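Local coordinates for protein Rubredoxin\:oxygen oxidoreductase (Desulfovibrio gigas, PDB 1E5D) that catalyses the four-electron reduction of dioxygen to two water molecules, using a diiron centre in a lactamase-fold domain and flavin mononucleotide in a flavodoxin domain, at residues Q2-K5 and H11-G14; N253-F258 and E275-E280. All blocks are in the same frame, centred on the assembly; numbering follows the deposited sequence.

Interaction 1 of 2, residues Q2-K5 and H11-G14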
loop_
_atom_site.group_PDB
_atom_site.type_symbol
_atom_site.label_atom_id
_atom_site.label_comp_id
_atom_site.label_asym_id
_atom_site.label_seq_id
_atom_site.Cartn_x
_atom_site.Cartn_y
_atom_site.Cartn_z
ATOM N N GLN A 2 29.527 26.422 7.915
ATOM C CA GLN A 2 28.689 25.243 8.101
ATOM C C GLN A 2 29.538 23.978 8.195
ATOM O O GLN A 2 29.044 22.902 8.546
ATOM C CB GLN A 2 27.673 25.124 6.961
ATOM C CG GLN A 2 26.849 23.849 7.000
ATOM C CD GLN A 2 25.400 24.041 6.602
ATOM O OE1 GLN A 2 24.933 25.177 6.467
ATOM N NE2 GLN A 2 24.679 22.943 6.411
ATOM N N ALA A 3 30.825 24.133 7.873
ATOM C CA ALA A 3 31.700 22.972 7.819
ATOM C C ALA A 3 32.110 22.513 9.217
ATOM O O ALA A 3 32.250 23.305 10.142
ATOM C CB ALA A 3 32.927 23.241 6.970
ATOM N N THR A 4 32.296 21.203 9.332
ATOM C CA THR A 4 32.653 20.579 10.600
ATOM C C THR A 4 34.005 19.890 10.475
ATOM O O THR A 4 34.222 19.084 9.568
ATOM C CB THR A 4 31.580 19.576 11.062
ATOM O OG1 THR A 4 30.320 20.239 11.200
ATOM C CG2 THR A 4 31.927 19.032 12.435
ATOM N N LYS A 5 34.919 20.232 11.376
ATOM C CA LYS A 5 36.265 19.680 11.321
ATOM C C LYS A 5 36.250 18.273 11.893
ATOM O O LYS A 5 35.870 18.038 13.039
ATOM C CB LYS A 5 37.272 20.540 12.083
ATOM C CG LYS A 5 38.584 20.743 11.339
ATOM C CD LYS A 5 39.773 20.307 12.180
ATOM C CE LYS A 5 41.065 20.945 11.697
ATOM N NZ LYS A 5 41.558 21.989 12.639
ATOM N N HIS A 11 37.068 17.985 6.340
ATOM C CA HIS A 11 35.846 18.605 6.854
ATOM C C HIS A 11 34.592 17.958 6.276
ATOM O O HIS A 11 34.531 17.572 5.111
ATOM C CB HIS A 11 35.812 20.102 6.552
ATOM C CG HIS A 11 37.082 20.810 6.912
ATOM N ND1 HIS A 11 37.179 21.651 8.000
ATOM C CD2 HIS A 11 38.302 20.792 6.324
ATOM C CE1 HIS A 11 38.408 22.125 8.068
ATOM N NE2 HIS A 11 39.102 21.622 7.063
ATOM N N LEU A 12 33.610 17.882 7.155
ATOM C CA LEU A 12 32.255 17.450 6.858
ATOM C C LEU A 12 31.464 18.630 6.307
ATOM O O LEU A 12 31.267 19.633 7.000
ATOM C CB LEU A 12 31.626 16.892 8.125
ATOM C CG LEU A 12 30.167 16.456 8.172
ATOM C CD1 LEU A 12 29.274 17.629 8.552
ATOM C CD2 LEU A 12 29.708 15.844 6.859
ATOM N N VAL A 13 30.999 18.530 5.064
ATOM C CA VAL A 13 30.125 19.583 4.544
ATOM C C VAL A 13 28.828 18.959 4.039
ATOM O O VAL A 13 28.758 17.748 3.811
ATOM C CB VAL A 13 30.776 20.390 3.410
ATOM C CG1 VAL A 13 31.864 21.301 3.955
ATOM C CG2 VAL A 13 31.356 19.463 2.351
ATOM N N GLY A 14 27.794 19.776 3.858
ATOM C CA GLY A 14 26.545 19.312 3.280
ATOM C C GLY A 14 25.313 19.917 3.912
ATOM O O GLY A 14 25.262 21.106 4.216
#

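Interaction 2 of 2, residues N253-F258 and E275-E280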
loop_
_atom_site.group_PDB
_atom_site.type_symbol
_atom_site.label_atom_id
_atom_site.label_comp_id
_atom_site.label_asym_id
_atom_site.label_seq_id
_atom_site.Cartn_x
_atom_site.Cartn_y
_atom_site.Cartn_z
ATOM N N ASN A 253 14.021 -14.741 19.580
ATOM C CA ASN A 253 12.745 -15.169 20.124
ATOM C C ASN A 253 11.637 -14.158 19.861
ATOM O O ASN A 253 10.637 -14.114 20.572
ATOM C CB ASN A 253 12.894 -15.365 21.638
ATOM C CG ASN A 253 12.023 -16.482 22.170
ATOM O OD1 ASN A 253 11.542 -17.313 21.402
ATOM N ND2 ASN A 253 11.828 -16.482 23.483
ATOM N N LYS A 254 11.816 -13.332 18.844
ATOM C CA LYS A 254 10.891 -12.265 18.498
ATOM C C LYS A 254 9.949 -12.697 17.381
ATOM O O LYS A 254 10.344 -13.239 16.351
ATOM C CB LYS A 254 11.677 -11.025 18.088
ATOM C CG LYS A 254 10.847 -9.769 17.886
ATOM C CD LYS A 254 11.760 -8.569 17.708
ATOM C CE LYS A 254 11.190 -7.552 16.740
ATOM N NZ LYS A 254 12.257 -6.631 16.256
ATOM N N VAL A 255 8.667 -12.442 17.626
ATOM C CA VAL A 255 7.649 -12.753 16.628
ATOM C C VAL A 255 6.980 -11.447 16.213
ATOM O O VAL A 255 6.528 -10.658 17.037
ATOM C CB VAL A 255 6.628 -13.772 17.153
ATOM C CG1 VAL A 255 5.567 -14.090 16.110
ATOM C CG2 VAL A 255 7.309 -15.066 17.581
ATOM N N VAL A 256 6.944 -11.201 14.915
ATOM C CA VAL A 256 6.278 -10.086 14.291
ATOM C C VAL A 256 5.019 -10.612 13.602
ATOM O O VAL A 256 5.078 -11.432 12.687
ATOM C CB VAL A 256 7.138 -9.385 13.225
ATOM C CG1 VAL A 256 6.268 -8.433 12.404
ATOM C CG2 VAL A 256 8.306 -8.653 13.850
ATOM N N ILE A 257 3.880 -10.135 14.065
ATOM C CA ILE A 257 2.604 -10.445 13.444
ATOM C C ILE A 257 2.097 -9.220 12.692
ATOM O O ILE A 257 1.917 -8.142 13.265
ATOM C CB ILE A 257 1.567 -10.865 14.494
ATOM C CG1 ILE A 257 1.953 -12.104 15.303
ATOM C CG2 ILE A 257 0.205 -11.036 13.842
ATOM C CD1 ILE A 257 1.210 -12.227 16.620
ATOM N N PHE A 258 1.864 -9.334 11.388
ATOM C CA PHE A 258 1.293 -8.170 10.700
ATOM C C PHE A 258 0.092 -8.662 9.902
ATOM O O PHE A 258 0.052 -9.760 9.366
ATOM C CB PHE A 258 2.319 -7.439 9.870
ATOM C CG PHE A 258 2.767 -7.962 8.532
ATOM C CD1 PHE A 258 2.045 -7.682 7.383
ATOM C CD2 PHE A 258 3.911 -8.719 8.392
ATOM C CE1 PHE A 258 2.438 -8.120 6.136
ATOM C CE2 PHE A 258 4.315 -9.169 7.146
ATOM C CZ PHE A 258 3.582 -8.876 6.004
ATOM N N GLU A 275 -0.964 -13.171 22.068
ATOM C CA GLU A 275 -1.009 -13.632 23.446
ATOM C C GLU A 275 -0.418 -15.024 23.619
ATOM O O GLU A 275 0.345 -15.261 24.558
ATOM C CB GLU A 275 -2.448 -13.627 23.973
ATOM C CG GLU A 275 -2.569 -13.147 25.411
ATOM C CD GLU A 275 -2.072 -11.736 25.652
ATOM O OE1 GLU A 275 -2.166 -10.877 24.750
ATOM O OE2 GLU A 275 -1.574 -11.469 26.769
ATOM N N SER A 276 -0.759 -15.940 22.718
ATOM C CA SER A 276 -0.180 -17.280 22.796
ATOM C C SER A 276 1.330 -17.210 22.657
ATOM O O SER A 276 2.079 -17.878 23.366
ATOM C CB SER A 276 -0.764 -18.190 21.715
ATOM O OG SER A 276 -2.120 -17.851 21.467
ATOM N N PHE A 277 1.800 -16.381 21.719
ATOM C CA PHE A 277 3.248 -16.368 21.502
ATOM C C PHE A 277 3.943 -15.879 22.766
ATOM O O PHE A 277 4.996 -16.376 23.172
ATOM C CB PHE A 277 3.615 -15.512 20.297
ATOM C CG PHE A 277 3.569 -16.261 18.976
ATOM C CD1 PHE A 277 4.429 -17.321 18.736
ATOM C CD2 PHE A 277 2.669 -15.894 17.986
ATOM C CE1 PHE A 277 4.393 -18.002 17.529
ATOM C CE2 PHE A 277 2.629 -16.572 16.783
ATOM C CZ PHE A 277 3.491 -17.629 16.553
ATOM N N ARG A 278 3.316 -14.875 23.382
ATOM C CA ARG A 278 3.888 -14.377 24.642
ATOM C C ARG A 278 3.960 -15.544 25.629
ATOM O O ARG A 278 5.003 -15.775 26.246
ATOM C CB ARG A 278 3.079 -13.201 25.163
ATOM C CG ARG A 278 3.352 -12.749 26.583
ATOM C CD ARG A 278 2.176 -11.974 27.168
ATOM N NE ARG A 278 0.976 -12.808 27.218
ATOM C CZ ARG A 278 0.351 -13.247 28.300
ATOM N NH1 ARG A 278 0.788 -12.944 29.516
ATOM N NH2 ARG A 278 -0.737 -14.003 28.174
ATOM N N ASP A 279 2.849 -16.271 25.721
ATOM C CA ASP A 279 2.722 -17.422 26.605
ATOM C C ASP A 279 3.861 -18.416 26.399
ATOM O O ASP A 279 4.352 -18.996 27.363
ATOM C CB ASP A 279 1.391 -18.136 26.387
ATOM C CG ASP A 279 0.339 -17.744 27.403
ATOM O OD1 ASP A 279 0.702 -17.356 28.533
ATOM O OD2 ASP A 279 -0.860 -17.824 27.064
ATOM N N GLU A 280 4.261 -18.577 25.145
ATOM C CA GLU A 280 5.385 -19.425 24.785
ATOM C C GLU A 280 6.721 -18.749 25.055
ATOM O O GLU A 280 7.772 -19.217 24.620
ATOM C CB GLU A 280 5.294 -19.812 23.304
ATOM C CG GLU A 280 4.042 -20.616 22.974
ATOM C CD GLU A 280 3.917 -21.879 23.809
ATOM O OE1 GLU A 280 4.865 -22.693 23.775
ATOM O OE2 GLU A 280 2.883 -22.040 24.491
#

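Interaction 1 of 2, residues Q2-K5 and H11-G14
Thr-4 and Leu-12 face each other as an antiparallel hydrogen-bonded pair in the β-hairpin made by strands 4-7 and 10-17, which opens the chain at the edge of a mixed sheet of the lactamase-fold domain. Two backbone bonds join them: Thr-4 N gives its hydrogen to Leu-12 O at 3.0 Å, and Leu-12 N gives its own to Thr-4 O at 2.8 Å. The same oxygen of Thr-4 receives a CA-H...O contact from His-11 CA at 3.2 Å. On one face the two side chains run side by side. Leu-12 turns CG anti to the backbone N (chi1 175°), which carries CD1 alongside Thr-4, 3.9 Å from both its CB and OG1. A β-branched residue suits the extended backbone here, while the leucine is buried against Asn-36 and Tyr-38 of strand 33-40.

Lys-5 and His-11, the next, non-hydrogen-bonded pair, put their side chains on the other face. Lys-5 CG lies 3.6 Å from His-11 CE1, so the methylene part of the lysine meets the imidazole while its amine leads away. The small Ala-3 sets its CB 3.7 Å from Val-13 CG1. At Gly-14 the chain turns a corner with phi 142° and psi -138°, a backbone shape that leaves no room for a side chain beside the preceding carbonyl oxygen and so suits glycine.

Strand 10-17 is flanked on its other side by strand 33-40, with backbone hydrogen bonds between His-11 and Leu-39 and between Val-13 and Ala-37. His-11 NE2 makes a weak hydrogen bond to Glu-41, and poorly ordered Gln-2 hydrogen-bonds through NE2 to Glu-58 OE1.

Interaction 2 of 2, residues N253-F258 and E275-E280
Phe-277 meets Val-255 and Ile-257 where helix 265-279 packs on strand 254-259, the first strand and helix of a β-α-β unit in the flavodoxin-like domain. Ahead of it, at the exposed surface of the helix, Glu-275 begins a salt-bridge network, its OE2 2.9 Å from Arg-278 NE. Ser-276 is buried and can afford a hydroxyl there because OG is hydrogen-bonded to Val-272 O, one turn back in the same helix.

The aromatic ring of Phe-277 carries the contact across to the strand. Val-255 CG1 sits over the middle of one face, 3.9 Å from the ring centroid and only 11° off the normal, a clear CH-pi contact. The other methyl, CG2, comes over the same face, 3.8 Å from CD1. The valine sets CG1 anti to its backbone N (chi1 180°), which lets its two methyls spread across the ring. Ile-257, two residues further along and on the same side of the strand, brings CD1 obliquely to within 4.2 Å of Phe-277 CD2. Branched aliphatic residues suit the strand, and the broad flat ring gives them a large apolar surface to pack on.

Arg-278 and Asp-279 turn back to solvent, joined by a long, charge-only pairing in which the aspartate oxygen lies well out of the guanidinium plane. Asp-279 N closes a helical turn on Glu-275 O at 2.9 Å. Glu-280 is the first residue to leave helical geometry, though its N still bonds Ser-276 O; its own O accepts a hydrogen bond from Lys-397. Strand 254-259 lies between strands 283-288 and 306-310 in the parallel sheet, and the Phe-277 side chain also touches Val-284 and Ile-308 of these, as well as Ile-392 of the adjacent helix 379-400.

Interactions 1 and 2 belong to different domains and lie on opposite sides of the chain's centre, their centres about 46 Å apart and their nearest atoms about 30 Å. They share no secondary-structure element. The 2-5/11-14 pairing sits at the edge of a sheet, partly exposed, and relies on main-chain hydrogen bonds between neighbouring strands, with side chains adding modest packing on both faces. The 253-258/275-280 contact is wholly buried and joins a helix to the sheet beneath it through side chains alone, with charged groups kept to the helix's outer surface. Neither touches a cofactor: Gly-14 is about 13 Å from the diiron centre, and the Ile-257 side chain about 12 Å from a bound FMN.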